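Local atomic coordinates of EVE domain-containing protein (Pseudomonas syringae pv. tomato str. DC3000, PDB entry 2EVE), a protein that is of unknown function but belongs to the EVE domain family, related to ASCH and PUA domains, which suggests a role in binding modified nucleic acid. Residues K7-P10 and D11-S14; N31-A34 and R35-R39; L76-S80 and H81-A85; L111-L114 and K115-S118; E140-A143 and A144-L148. One frame throughout, in Å; residues are numbered along the deposited sequence.

Interaction 1 (K7-P10 and D11-S14). With 144 (tris-hydroxymethyl-methyl-ammonium), chain D.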
loop_
_atom_site.group_PDB
_atom_site.type_symbol
_atom_site.label_atom_id
_atom_site.label_comp_id
_atom_site.label_asym_id
_atom_site.label_seq_id
_atom_site.Cartn_x
_atom_site.Cartn_y
_atom_site.Cartn_z
ATOM N N LYS A 7 0.785 1.298 -2.326
ATOM C CA LYS A 7 1.966 1.580 -3.141
ATOM C C LYS A 7 3.194 2.077 -2.386
ATOM O O LYS A 7 3.080 2.801 -1.398
ATOM C CB LYS A 7 1.620 2.622 -4.208
ATOM C CG LYS A 7 0.478 2.238 -5.124
ATOM C CD LYS A 7 0.248 3.318 -6.173
ATOM C CE LYS A 7 -0.913 2.965 -7.083
ATOM N NZ LYS A 7 -1.160 4.016 -8.107
ATOM N N SER A 8 4.369 1.692 -2.881
ATOM C CA SER A 8 5.637 2.106 -2.296
ATOM C C SER A 8 6.773 1.994 -3.307
ATOM O O SER A 8 6.859 1.014 -4.044
ATOM C CB SER A 8 5.978 1.245 -1.078
ATOM O OG SER A 8 7.188 1.688 -0.471
ATOM N N GLU A 9 7.636 3.004 -3.343
ATOM C CA GLU A 9 8.787 2.978 -4.238
ATOM C C GLU A 9 9.776 2.025 -3.575
ATOM O O GLU A 9 10.176 2.238 -2.432
ATOM C CB GLU A 9 9.405 4.368 -4.363
ATOM C CG GLU A 9 8.512 5.388 -5.032
ATOM C CD GLU A 9 9.202 6.723 -5.231
ATOM O OE1 GLU A 9 8.551 7.652 -5.752
ATOM O OE2 GLU A 9 10.392 6.841 -4.871
ATOM N N PRO A 10 10.189 0.968 -4.288
ATOM C CA PRO A 10 11.127 -0.017 -3.742
ATOM C C PRO A 10 12.462 0.519 -3.228
ATOM O O PRO A 10 13.014 -0.023 -2.272
ATOM C CB PRO A 10 11.290 -1.009 -4.889
ATOM C CG PRO A 10 11.110 -0.147 -6.099
ATOM C CD PRO A 10 9.917 0.692 -5.709
ATOM N N ASP A 11 12.989 1.568 -3.851
ATOM C CA ASP A 11 14.258 2.120 -3.383
ATOM C C ASP A 11 14.080 2.765 -2.017
ATOM O O ASP A 11 15.047 2.962 -1.283
ATOM C CB ASP A 11 14.814 3.157 -4.361
ATOM C CG ASP A 11 15.430 2.527 -5.590
ATOM O OD1 ASP A 11 16.043 1.445 -5.462
ATOM O OD2 ASP A 11 15.319 3.121 -6.682
ATOM N N GLU A 12 12.836 3.101 -1.685
ATOM C CA GLU A 12 12.528 3.715 -0.401
ATOM C C GLU A 12 12.103 2.634 0.589
ATOM O O GLU A 12 12.579 2.593 1.721
ATOM C CB GLU A 12 11.408 4.746 -0.559
ATOM C CG GLU A 12 11.112 5.523 0.716
ATOM C CD GLU A 12 10.066 6.606 0.518
ATOM O OE1 GLU A 12 9.751 6.927 -0.648
ATOM O OE2 GLU A 12 9.568 7.141 1.530
ATOM N N PHE A 13 11.198 1.764 0.155
ATOM C CA PHE A 13 10.723 0.669 0.996
ATOM C C PHE A 13 10.163 -0.404 0.073
ATOM O O PHE A 13 9.162 -0.191 -0.609
ATOM C CB PHE A 13 9.652 1.173 1.969
ATOM C CG PHE A 13 9.187 0.138 2.956
ATOM C CD1 PHE A 13 10.094 -0.512 3.790
ATOM C CD2 PHE A 13 7.836 -0.178 3.058
ATOM C CE1 PHE A 13 9.659 -1.465 4.715
ATOM C CE2 PHE A 13 7.391 -1.125 3.977
ATOM C CZ PHE A 13 8.303 -1.770 4.807
ATOM N N SER A 14 10.831 -1.553 0.047
ATOM C CA SER A 14 10.445 -2.661 -0.818
ATOM C C SER A 14 9.875 -3.838 -0.043
ATOM O O SER A 14 9.942 -3.881 1.187
ATOM C CB SER A 14 11.665 -3.153 -1.594
ATOM O OG SER A 14 12.557 -3.819 -0.716
HETATM C C1 144 D . 4.005 4.667 -10.263
HETATM N N 144 D . 2.556 4.806 -10.275
HETATM C C2 144 D . 1.981 3.725 -11.142
HETATM O O2 144 D . 2.470 2.454 -11.615
HETATM C C3 144 D . 2.291 6.231 -10.748
HETATM O O3 144 D . 0.896 6.595 -10.804
HETATM C C4 144 D . 2.131 4.555 -8.881
HETATM O O4 144 D . 2.473 5.411 -7.576
HETATM O O HOH W 1 7.087 5.794 -2.131
#
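Ser8 reaches across the turn by its hydroxyl, OG donating to Phe13 O at 2.7 Å, in the carbonyl plane and on a lone pair. With OG anti to the backbone N (chi1 -177°), the hydroxyl also lies at the edge of the Phe13 ring. Two backbone bonds meet on Glu9 O: Phe13 N approaches nearly along the C=O axis at 2.8 Å with an almost straight N-H, whereas Glu12 N comes at 2.9 Å from well above the carbonyl plane. This doubly gripped carbonyl closes the turn that leads from strand 3-8 to helix 15-21 in the EVE fold, where Ser14 is the N-cap. Apolar contact is slight, Pro10 CB lying 3.9 Å from Ser14 CB, while the Phe13 ring turns away to Leu18 and Leu21 of the helix. Among the charges, Glu9 OE2 and Glu12 OE1 stand 4.3 Å apart; a water accepts from Glu9 N and donates to Glu12 OE1, and Glu12 OE2 is hydrogen-bonded to Tyr82. Lys7, extended beyond CG, belongs to the pocket of the bound tris-hydroxymethyl-methyl-ammonium, its CD 3.4 Å from ligand O4; Tyr50 hydrogen-bonds the same ligand.

Interaction 2 (N31-A34 and R35-R39)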
loop_
_atom_site.group_PDB
_atom_site.type_symbol
_atom_site.label_atom_id
_atom_site.label_comp_id
_atom_site.label_asym_id
_atom_site.label_seq_id
_atom_site.Cartn_x
_atom_site.Cartn_y
_atom_site.Cartn_z
ATOM N N ASN A 31 -2.811 11.675 0.728
ATOM C CA ASN A 31 -3.958 11.859 -0.150
ATOM C C ASN A 31 -5.129 11.526 0.768
ATOM O O ASN A 31 -5.116 10.490 1.434
ATOM C CB ASN A 31 -3.860 10.880 -1.327
ATOM C CG ASN A 31 -5.120 10.832 -2.163
ATOM O OD1 ASN A 31 -6.149 10.338 -1.717
ATOM N ND2 ASN A 31 -5.042 11.346 -3.385
ATOM N N TYR A 32 -6.129 12.401 0.831
ATOM C CA TYR A 32 -7.257 12.164 1.726
ATOM C C TYR A 32 -8.052 10.895 1.443
ATOM O O TYR A 32 -8.461 10.202 2.371
ATOM C CB TYR A 32 -8.182 13.382 1.736
ATOM C CG TYR A 32 -7.577 14.565 2.452
ATOM C CD1 TYR A 32 -7.325 14.517 3.825
ATOM C CD2 TYR A 32 -7.226 15.722 1.756
ATOM C CE1 TYR A 32 -6.738 15.593 4.488
ATOM C CE2 TYR A 32 -6.638 16.802 2.410
ATOM C CZ TYR A 32 -6.397 16.731 3.772
ATOM O OH TYR A 32 -5.811 17.798 4.415
ATOM N N GLN A 33 -8.267 10.587 0.168
ATOM C CA GLN A 33 -9.014 9.383 -0.188
ATOM C C GLN A 33 -8.228 8.144 0.250
ATOM O O GLN A 33 -8.799 7.191 0.795
ATOM C CB GLN A 33 -9.275 9.347 -1.699
ATOM C CG GLN A 33 -10.055 8.122 -2.178
ATOM C CD GLN A 33 -10.391 8.191 -3.659
ATOM O OE1 GLN A 33 -9.596 8.680 -4.464
ATOM N NE2 GLN A 33 -11.564 7.684 -4.027
ATOM N N ALA A 34 -6.917 8.169 0.021
ATOM C CA ALA A 34 -6.042 7.063 0.398
ATOM C C ALA A 34 -6.004 6.947 1.921
ATOM O O ALA A 34 -6.062 5.843 2.474
ATOM C CB ALA A 34 -4.631 7.293 -0.158
ATOM N N ARG A 35 -5.907 8.090 2.592
ATOM C CA ARG A 35 -5.876 8.127 4.052
ATOM C C ARG A 35 -7.154 7.534 4.613
ATOM O O ARG A 35 -7.125 6.741 5.554
ATOM C CB ARG A 35 -5.755 9.565 4.574
ATOM C CG ARG A 35 -5.848 9.663 6.105
ATOM C CD ARG A 35 -6.272 11.051 6.589
ATOM N NE ARG A 35 -7.684 11.319 6.315
ATOM C CZ ARG A 35 -8.338 12.397 6.746
ATOM N NH1 ARG A 35 -7.709 13.315 7.472
ATOM N NH2 ARG A 35 -9.622 12.557 6.453
ATOM N N ASN A 36 -8.285 7.927 4.040
ATOM C CA ASN A 36 -9.554 7.427 4.539
ATOM C C ASN A 36 -9.655 5.912 4.409
ATOM O O ASN A 36 -10.156 5.250 5.319
ATOM C CB ASN A 36 -10.713 8.146 3.848
ATOM C CG ASN A 36 -10.840 9.593 4.302
ATOM O OD1 ASN A 36 -10.330 9.966 5.363
ATOM N ND2 ASN A 36 -11.534 10.409 3.515
ATOM N N PHE A 37 -9.179 5.357 3.297
ATOM C CA PHE A 37 -9.203 3.906 3.145
ATOM C C PHE A 37 -8.278 3.291 4.197
ATOM O O PHE A 37 -8.634 2.321 4.867
ATOM C CB PHE A 37 -8.735 3.483 1.750
ATOM C CG PHE A 37 -9.816 3.520 0.707
ATOM C CD1 PHE A 37 -11.020 2.854 0.913
ATOM C CD2 PHE A 37 -9.623 4.202 -0.487
ATOM C CE1 PHE A 37 -12.024 2.865 -0.058
ATOM C CE2 PHE A 37 -10.622 4.221 -1.470
ATOM C CZ PHE A 37 -11.821 3.552 -1.252
ATOM N N LEU A 38 -7.088 3.866 4.348
ATOM C CA LEU A 38 -6.122 3.359 5.316
ATOM C C LEU A 38 -6.723 3.295 6.719
ATOM O O LEU A 38 -6.501 2.335 7.454
ATOM C CB LEU A 38 -4.866 4.241 5.302
ATOM C CG LEU A 38 -3.690 3.846 6.201
ATOM C CD1 LEU A 38 -2.387 4.271 5.543
ATOM C CD2 LEU A 38 -3.840 4.480 7.572
ATOM N N ARG A 39 -7.501 4.310 7.079
ATOM C CA ARG A 39 -8.128 4.357 8.396
ATOM C C ARG A 39 -9.181 3.268 8.609
ATOM O O ARG A 39 -9.517 2.954 9.748
ATOM C CB ARG A 39 -8.754 5.734 8.627
ATOM C CG ARG A 39 -7.735 6.832 8.881
ATOM C CD ARG A 39 -8.415 8.183 8.995
ATOM N NE ARG A 39 -7.509 9.201 9.519
ATOM C CZ ARG A 39 -7.867 10.458 9.755
ATOM N NH1 ARG A 39 -9.111 10.860 9.506
ATOM N NH2 ARG A 39 -6.985 11.312 10.263
#
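Arg35 N to Asn31 O, Asn36 N to Tyr32 O, Phe37 N to Gln33 O and Leu38 N to Ala34 O are the i-to-i+4 bonds of the first turns of helix 32-40. Asn31 is its N-cap, OD1 accepting from Ala34 N at 2.9 Å. Tyr32 turns the edge of its ring to Arg35: CD1 sits over the centre of one guanidinium face, 3.7 Å from CZ, the planes 79° apart. Side-on, Arg35 NE and NH2 both donate to Asn36 OD1, at 3.1 and 2.9 Å; NH2 meets a lone pair of OD1 in the carbonyl plane, whereas NE comes from above it. The bend at chi3 (72°) brings the guanidinium round to this amide. On another side of the helix, Gln33 and Phe37 lie side by side, CG 4.0 Å from CE2. Tyr32 also stacks on Trp94. Held at its edge by Asn36 and bonded through NH1 to Pro93 O, the guanidinium is fixed in rotation and its charge probably partly offset, so Arg39 NH1 can lie over the opposite face.

Interaction 3 (L76-S80 and H81-A85)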
loop_
_atom_site.group_PDB
_atom_site.type_symbol
_atom_site.label_atom_id
_atom_site.label_comp_id
_atom_site.label_asym_id
_atom_site.label_seq_id
_atom_site.Cartn_x
_atom_site.Cartn_y
_atom_site.Cartn_z
ATOM N N LEU A 76 4.891 15.434 11.558
ATOM C CA LEU A 76 5.437 16.395 12.514
ATOM C C LEU A 76 6.959 16.464 12.504
ATOM O O LEU A 76 7.555 17.203 13.286
ATOM C CB LEU A 76 4.971 16.041 13.927
ATOM C CG LEU A 76 3.465 15.852 14.122
ATOM C CD1 LEU A 76 3.192 15.466 15.567
ATOM C CD2 LEU A 76 2.725 17.126 13.751
ATOM N N ASP A 77 7.584 15.701 11.616
ATOM C CA ASP A 77 9.039 15.669 11.532
ATOM C C ASP A 77 9.577 16.518 10.380
ATOM O O ASP A 77 9.496 16.124 9.220
ATOM C CB ASP A 77 9.500 14.219 11.374
ATOM C CG ASP A 77 11.006 14.079 11.373
ATOM O OD1 ASP A 77 11.700 15.100 11.558
ATOM O OD2 ASP A 77 11.491 12.946 11.188
ATOM N N PRO A 78 10.142 17.696 10.692
ATOM C CA PRO A 78 10.690 18.596 9.673
ATOM C C PRO A 78 11.739 17.940 8.777
ATOM O O PRO A 78 11.948 18.365 7.639
ATOM C CB PRO A 78 11.273 19.738 10.505
ATOM C CG PRO A 78 10.359 19.779 11.691
ATOM C CD PRO A 78 10.230 18.312 12.027
ATOM N N ASP A 79 12.387 16.900 9.293
ATOM C CA ASP A 79 13.424 16.192 8.549
ATOM C C ASP A 79 12.873 15.100 7.644
ATOM O O ASP A 79 13.605 14.524 6.837
ATOM C CB ASP A 79 14.442 15.591 9.517
ATOM C CG ASP A 79 15.325 16.643 10.149
ATOM O OD1 ASP A 79 16.053 17.322 9.397
ATOM O OD2 ASP A 79 15.285 16.794 11.386
ATOM N N SER A 80 11.582 14.817 7.780
ATOM C CA SER A 80 10.935 13.796 6.966
ATOM C C SER A 80 10.478 14.376 5.637
ATOM O O SER A 80 10.052 15.527 5.573
ATOM C CB SER A 80 9.714 13.227 7.690
ATOM O OG SER A 80 8.964 12.391 6.817
ATOM N N HIS A 81 10.564 13.574 4.584
ATOM C CA HIS A 81 10.122 14.021 3.270
ATOM C C HIS A 81 8.605 14.178 3.274
ATOM O O HIS A 81 8.035 14.783 2.366
ATOM C CB HIS A 81 10.525 13.014 2.188
ATOM C CG HIS A 81 11.966 13.092 1.792
ATOM N ND1 HIS A 81 12.563 14.267 1.387
ATOM C CD2 HIS A 81 12.925 12.139 1.720
ATOM C CE1 HIS A 81 13.828 14.034 1.080
ATOM N NE2 HIS A 81 14.071 12.750 1.273
ATOM N N TYR A 82 7.947 13.636 4.295
ATOM C CA TYR A 82 6.492 13.725 4.383
ATOM C C TYR A 82 6.045 14.702 5.453
ATOM O O TYR A 82 4.931 14.631 5.963
ATOM C CB TYR A 82 5.902 12.340 4.641
ATOM C CG TYR A 82 6.331 11.350 3.592
ATOM C CD1 TYR A 82 5.941 11.502 2.259
ATOM C CD2 TYR A 82 7.183 10.295 3.914
ATOM C CE1 TYR A 82 6.395 10.630 1.273
ATOM C CE2 TYR A 82 7.644 9.421 2.937
ATOM C CZ TYR A 82 7.249 9.592 1.621
ATOM O OH TYR A 82 7.720 8.737 0.652
ATOM N N HIS A 83 6.935 15.623 5.791
ATOM C CA HIS A 83 6.627 16.644 6.766
ATOM C C HIS A 83 5.445 17.451 6.230
ATOM O O HIS A 83 5.324 17.650 5.019
ATOM C CB HIS A 83 7.839 17.565 6.933
ATOM C CG HIS A 83 7.596 18.730 7.835
ATOM N ND1 HIS A 83 7.957 20.017 7.501
ATOM C CD2 HIS A 83 7.050 18.803 9.074
ATOM C CE1 HIS A 83 7.646 20.833 8.493
ATOM N NE2 HIS A 83 7.094 20.119 9.459
ATOM N N ASP A 84 4.569 17.892 7.129
ATOM C CA ASP A 84 3.425 18.729 6.768
ATOM C C ASP A 84 3.415 19.829 7.824
ATOM O O ASP A 84 2.937 19.620 8.939
ATOM C CB ASP A 84 2.104 17.947 6.822
ATOM C CG ASP A 84 0.916 18.783 6.362
ATOM O OD1 ASP A 84 1.064 20.021 6.257
ATOM O OD2 ASP A 84 -0.169 18.215 6.108
ATOM N N ALA A 85 3.958 20.990 7.471
ATOM C CA ALA A 85 4.041 22.119 8.395
ATOM C C ALA A 85 2.696 22.547 8.970
ATOM O O ALA A 85 2.642 23.187 10.019
ATOM C CB ALA A 85 4.711 23.302 7.705
#
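His83 lays one face of its imidazole against Pro78, whose CA stands 3.6 Å from the ring centroid and only 10° off the normal, a CH-pi contact. Two successive type I beta turns, Asp77 to Ser80 and Ser80 to His83, fold the chain back to make this meeting possible in the loop between strands 58-71 and 95-110 of the EVE domain. Pro78 CG also comes within 4.0 Å of His83 NE2, and His83 CB packs on Asp77 O at 3.2 Å. The ring is brought against the proline by a first torsion that sets CG anti to the backbone N (chi1 175°). Ala85 N lies over the opposite face, offset toward the rim.

Each turn is closed by its own backbone bond: Ser80 N to Asp77 O in the first, and in the second His83 N to Ser80 O. Asp77 reinforces the first as an Asx turn, its OD1 accepting from Asp79 N. Further out, the Tyr82 carbonyl ties the loop to Arg30, while Asp84 bonds Trp94 NE1. Within the second turn, Ser80 OG accepts from Tyr82 N at 3.0 Å, with an N-H angle of 161°.

Interaction 4 (L111-L114 and K115-S118)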
loop_
_atom_site.group_PDB
_atom_site.type_symbol
_atom_site.label_atom_id
_atom_site.label_comp_id
_atom_site.label_asym_id
_atom_site.label_seq_id
_atom_site.Cartn_x
_atom_site.Cartn_y
_atom_site.Cartn_z
ATOM N N LEU A 111 2.288 -4.007 -13.991
ATOM C CA LEU A 111 1.100 -3.190 -14.168
ATOM C C LEU A 111 0.428 -3.496 -15.505
ATOM O O LEU A 111 -0.791 -3.660 -15.574
ATOM C CB LEU A 111 1.473 -1.708 -14.103
ATOM C CG LEU A 111 0.349 -0.700 -14.352
ATOM C CD1 LEU A 111 -0.724 -0.831 -13.284
ATOM C CD2 LEU A 111 0.933 0.704 -14.354
ATOM N N GLY A 112 1.228 -3.573 -16.563
ATOM C CA GLY A 112 0.682 -3.862 -17.879
ATOM C C GLY A 112 -0.032 -5.198 -17.912
ATOM O O GLY A 112 -1.081 -5.343 -18.544
ATOM N N TYR A 113 0.540 -6.177 -17.219
ATOM C CA TYR A 113 -0.022 -7.520 -17.149
ATOM C C TYR A 113 -1.360 -7.505 -16.409
ATOM O O TYR A 113 -2.314 -8.178 -16.807
ATOM C CB TYR A 113 0.978 -8.449 -16.453
ATOM C CG TYR A 113 0.545 -9.894 -16.340
ATOM C CD1 TYR A 113 -0.048 -10.554 -17.417
ATOM C CD2 TYR A 113 0.756 -10.611 -15.165
ATOM C CE1 TYR A 113 -0.420 -11.894 -17.323
ATOM C CE2 TYR A 113 0.390 -11.950 -15.060
ATOM C CZ TYR A 113 -0.198 -12.585 -16.140
ATOM O OH TYR A 113 -0.567 -13.906 -16.033
ATOM N N LEU A 114 -1.431 -6.728 -15.334
ATOM C CA LEU A 114 -2.659 -6.625 -14.554
ATOM C C LEU A 114 -3.759 -5.934 -15.357
ATOM O O LEU A 114 -4.934 -6.272 -15.225
ATOM C CB LEU A 114 -2.392 -5.856 -13.256
ATOM C CG LEU A 114 -1.412 -6.520 -12.283
ATOM C CD1 LEU A 114 -1.043 -5.554 -11.166
ATOM C CD2 LEU A 114 -2.043 -7.783 -11.711
ATOM N N LYS A 115 -3.380 -4.969 -16.190
ATOM C CA LYS A 115 -4.360 -4.251 -17.002
ATOM C C LYS A 115 -4.996 -5.150 -18.062
ATOM O O LYS A 115 -6.042 -4.821 -18.618
ATOM C CB LYS A 115 -3.709 -3.036 -17.676
ATOM C CG LYS A 115 -3.372 -1.902 -16.720
ATOM C CD LYS A 115 -2.761 -0.718 -17.458
ATOM C CE LYS A 115 -2.475 0.438 -16.510
ATOM N NZ LYS A 115 -1.836 1.589 -17.215
ATOM N N GLN A 116 -4.366 -6.288 -18.336
ATOM C CA GLN A 116 -4.891 -7.222 -19.324
ATOM C C GLN A 116 -5.950 -8.145 -18.726
ATOM O O GLN A 116 -6.569 -8.932 -19.441
ATOM C CB GLN A 116 -3.755 -8.066 -19.907
ATOM C CG GLN A 116 -2.741 -7.275 -20.717
ATOM C CD GLN A 116 -1.563 -8.122 -21.161
ATOM O OE1 GLN A 116 -0.730 -7.684 -21.953
ATOM N NE2 GLN A 116 -1.487 -9.344 -20.645
ATOM N N GLN A 117 -6.163 -8.043 -17.416
ATOM C CA GLN A 117 -7.135 -8.886 -16.728
ATOM C C GLN A 117 -8.516 -8.240 -16.641
ATOM O O GLN A 117 -8.694 -7.216 -15.983
ATOM C CB GLN A 117 -6.640 -9.208 -15.316
ATOM C CG GLN A 117 -5.189 -9.670 -15.249
ATOM C CD GLN A 117 -4.895 -10.806 -16.213
ATOM O OE1 GLN A 117 -5.632 -11.790 -16.274
ATOM N NE2 GLN A 117 -3.807 -10.678 -16.963
ATOM N N SER A 118 -9.498 -8.853 -17.297
ATOM C CA SER A 118 -10.855 -8.322 -17.285
ATOM C C SER A 118 -11.439 -8.288 -15.871
ATOM O O SER A 118 -12.220 -7.397 -15.538
ATOM C CB SER A 118 -11.760 -9.154 -18.205
ATOM O OG SER A 118 -11.843 -10.502 -17.774
HETATM O O HOH W 2 -7.622 -4.788 -15.934
#
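Tyr113 presents a ring edge to Gln116, NE2 lying near the ring plane 3.7 Å from CD1, with ring and amide planes 82° apart. Gln117 NE2 approaches the same ring obliquely, 3.6 Å from CE1, its amide tilted 67° to the ring. That amide is held by a bond to the backbone: Gln117 NE2 donates to Tyr113 O at 2.9 Å, almost straight and in the amide plane. A bend at chi2 (-52°) folds the glutamine back over the helix end to reach it. Gln116 N bonds the same carbonyl at 3.2 Å, arriving from the opposite face of its plane.

On another side of the helix, the extended aliphatic chain of Lys115 crosses Leu111 obliquely, CE 3.7 Å from CG, and continues onto Val126. Leu114 is buried against Leu120 and Leu125. Backbone bonding changes as the helix runs out: Lys115 N takes Leu111 O, one full turn back, but Gln117 N takes Leu114 O, three residues back, and the Gln116 N bond to Gly112 O is weak. Such tightening from i+4 to i+3 bonds is typical of a helix C-terminus; here it ends helix 111-115, whose first residue, Leu111, lines the tris-hydroxymethyl-methyl-ammonium pocket.

Interaction 5 (E140-A143 and A144-L148)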
loop_
_atom_site.group_PDB
_atom_site.type_symbol
_atom_site.label_atom_id
_atom_site.label_comp_id
_atom_site.label_asym_id
_atom_site.label_seq_id
_atom_site.Cartn_x
_atom_site.Cartn_y
_atom_site.Cartn_z
ATOM N N GLU A 140 -12.965 -11.149 -5.109
ATOM C CA GLU A 140 -12.824 -11.678 -6.461
ATOM C C GLU A 140 -11.529 -11.201 -7.104
ATOM O O GLU A 140 -10.833 -11.974 -7.764
ATOM C CB GLU A 140 -14.005 -11.257 -7.341
ATOM C CG GLU A 140 -15.369 -11.429 -6.693
ATOM C CD GLU A 140 -15.819 -10.180 -5.956
ATOM O OE1 GLU A 140 -16.282 -9.223 -6.621
ATOM O OE2 GLU A 140 -15.699 -10.148 -4.714
ATOM N N GLN A 141 -11.203 -9.926 -6.916
ATOM C CA GLN A 141 -9.981 -9.383 -7.494
ATOM C C GLN A 141 -8.769 -10.014 -6.824
ATOM O O GLN A 141 -7.781 -10.327 -7.483
ATOM C CB GLN A 141 -9.948 -7.861 -7.336
ATOM C CG GLN A 141 -11.090 -7.156 -8.047
ATOM C CD GLN A 141 -11.176 -5.683 -7.697
ATOM O OE1 GLN A 141 -10.862 -5.281 -6.574
ATOM N NE2 GLN A 141 -11.624 -4.869 -8.651
ATOM N N TRP A 142 -8.854 -10.202 -5.511
ATOM C CA TRP A 142 -7.763 -10.801 -4.757
ATOM C C TRP A 142 -7.481 -12.217 -5.261
ATOM O O TRP A 142 -6.335 -12.568 -5.536
ATOM C CB TRP A 142 -8.111 -10.825 -3.264
ATOM C CG TRP A 142 -6.988 -11.297 -2.378
ATOM C CD1 TRP A 142 -6.713 -12.585 -2.013
ATOM C CD2 TRP A 142 -5.970 -10.484 -1.776
ATOM N NE1 TRP A 142 -5.586 -12.624 -1.225
ATOM C CE2 TRP A 142 -5.110 -11.349 -1.064
ATOM C CE3 TRP A 142 -5.699 -9.109 -1.773
ATOM C CZ2 TRP A 142 -4.000 -10.882 -0.352
ATOM C CZ3 TRP A 142 -4.593 -8.644 -1.066
ATOM C CH2 TRP A 142 -3.756 -9.533 -0.364
ATOM N N ALA A 143 -8.531 -13.021 -5.388
ATOM C CA ALA A 143 -8.381 -14.391 -5.865
ATOM C C ALA A 143 -7.820 -14.411 -7.282
ATOM O O ALA A 143 -6.998 -15.261 -7.621
ATOM C CB ALA A 143 -9.726 -15.108 -5.825
ATOM N N ALA A 144 -8.262 -13.469 -8.112
ATOM C CA ALA A 144 -7.795 -13.398 -9.490
ATOM C C ALA A 144 -6.300 -13.115 -9.553
ATOM O O ALA A 144 -5.581 -13.701 -10.362
ATOM C CB ALA A 144 -8.564 -12.320 -10.249
ATOM N N ILE A 145 -5.832 -12.211 -8.700
ATOM C CA ILE A 145 -4.418 -11.872 -8.686
ATOM C C ILE A 145 -3.584 -13.033 -8.148
ATOM O O ILE A 145 -2.509 -13.324 -8.673
ATOM C CB ILE A 145 -4.173 -10.584 -7.866
ATOM C CG1 ILE A 145 -4.779 -9.396 -8.620
ATOM C CG2 ILE A 145 -2.681 -10.366 -7.650
ATOM C CD1 ILE A 145 -4.838 -8.112 -7.833
ATOM N N LEU A 146 -4.078 -13.714 -7.118
ATOM C CA LEU A 146 -3.341 -14.850 -6.575
ATOM C C LEU A 146 -3.196 -15.927 -7.651
ATOM O O LEU A 146 -2.150 -16.567 -7.760
ATOM C CB LEU A 146 -4.051 -15.439 -5.352
ATOM C CG LEU A 146 -4.069 -14.617 -4.062
ATOM C CD1 LEU A 146 -4.729 -15.435 -2.962
ATOM C CD2 LEU A 146 -2.650 -14.233 -3.655
ATOM N N ALA A 147 -4.245 -16.119 -8.446
ATOM C CA ALA A 147 -4.215 -17.117 -9.509
ATOM C C ALA A 147 -3.192 -16.746 -10.579
ATOM O O ALA A 147 -2.614 -17.621 -11.222
ATOM C CB ALA A 147 -5.602 -17.261 -10.134
ATOM N N LEU A 148 -2.973 -15.448 -10.772
ATOM C CA LEU A 148 -2.008 -14.982 -11.762
ATOM C C LEU A 148 -0.588 -15.371 -11.373
ATOM O O LEU A 148 0.282 -15.501 -12.231
ATOM C CB LEU A 148 -2.090 -13.462 -11.929
ATOM C CG LEU A 148 -3.260 -12.900 -12.735
ATOM C CD1 LEU A 148 -3.159 -11.381 -12.768
ATOM C CD2 LEU A 148 -3.236 -13.464 -14.154
#
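Trp142 and Leu146, one helical turn apart, make the close side-chain contact here. Leu146 CD1 meets the pyrrole part of the indole obliquely, 3.4 Å from Trp142 NE1 and 3.6 Å from CD1. The indole stands out from the helix with CG anti to the backbone N (chi1 -174°), while Leu146 has CG anti to its carbonyl carbon (chi1 -70°), which sends the isobutyl group back along the helix to the indole. Leu146 CG also lies 3.4 Å from Trp142 O. Buried Ile145 lays CG1 against Gln141 O at 3.3 Å. Gln141, likewise buried, has its OE1 satisfied by Thr138 N just ahead of the segment.

The other side is sparse. Glu140, Ala143 and Ala147 are exposed and short of side-chain partners across the contact; Ala147 CB merely rests 3.5 Å from Ala143 O. What links the two halves there is the backbone, with i-to-i+4 bonds of 3.0 Å from Ala144 N to Glu140 O and from Ala147 N to Ala143 O.

This is plain amphipathic packing in the C-terminal helix 139-149. Its buried side lies on the sheet: Trp142 stacks with Tyr3 of strand 3-8 and Phe48 of strand 46-51 and touches Ile62 of strand 58-71, Ile145 packs on Phe48 and on Ile59 of strand 58-71, and Leu148 leans on Tyr113 and Leu114 of helix 111-115.

All five contacts are local, but their settings differ. Interactions 2 and 5 are partly buried helix turns, each with one side against the sheet; interaction 2 adds a polar cluster around a guanidinium, whereas interaction 5 relies on apolar side chains. Interactions 1, 3 and 4 lie at the surface, where bonds to backbone carbonyls hold turns or a short helix end; interaction 3 adds a proline-histidine CH-pi contact and a serine hydroxyl acceptor. Interactions 1 and 3 meet at Glu12 OE2 and Tyr82 OH, 2.6 Å apart. Interactions 4 and 5 pack together, Tyr113 OH 3.3 Å from Leu148 CD2. Interactions 1 and 4, centres 21 Å apart, each give one residue to the ligand pocket.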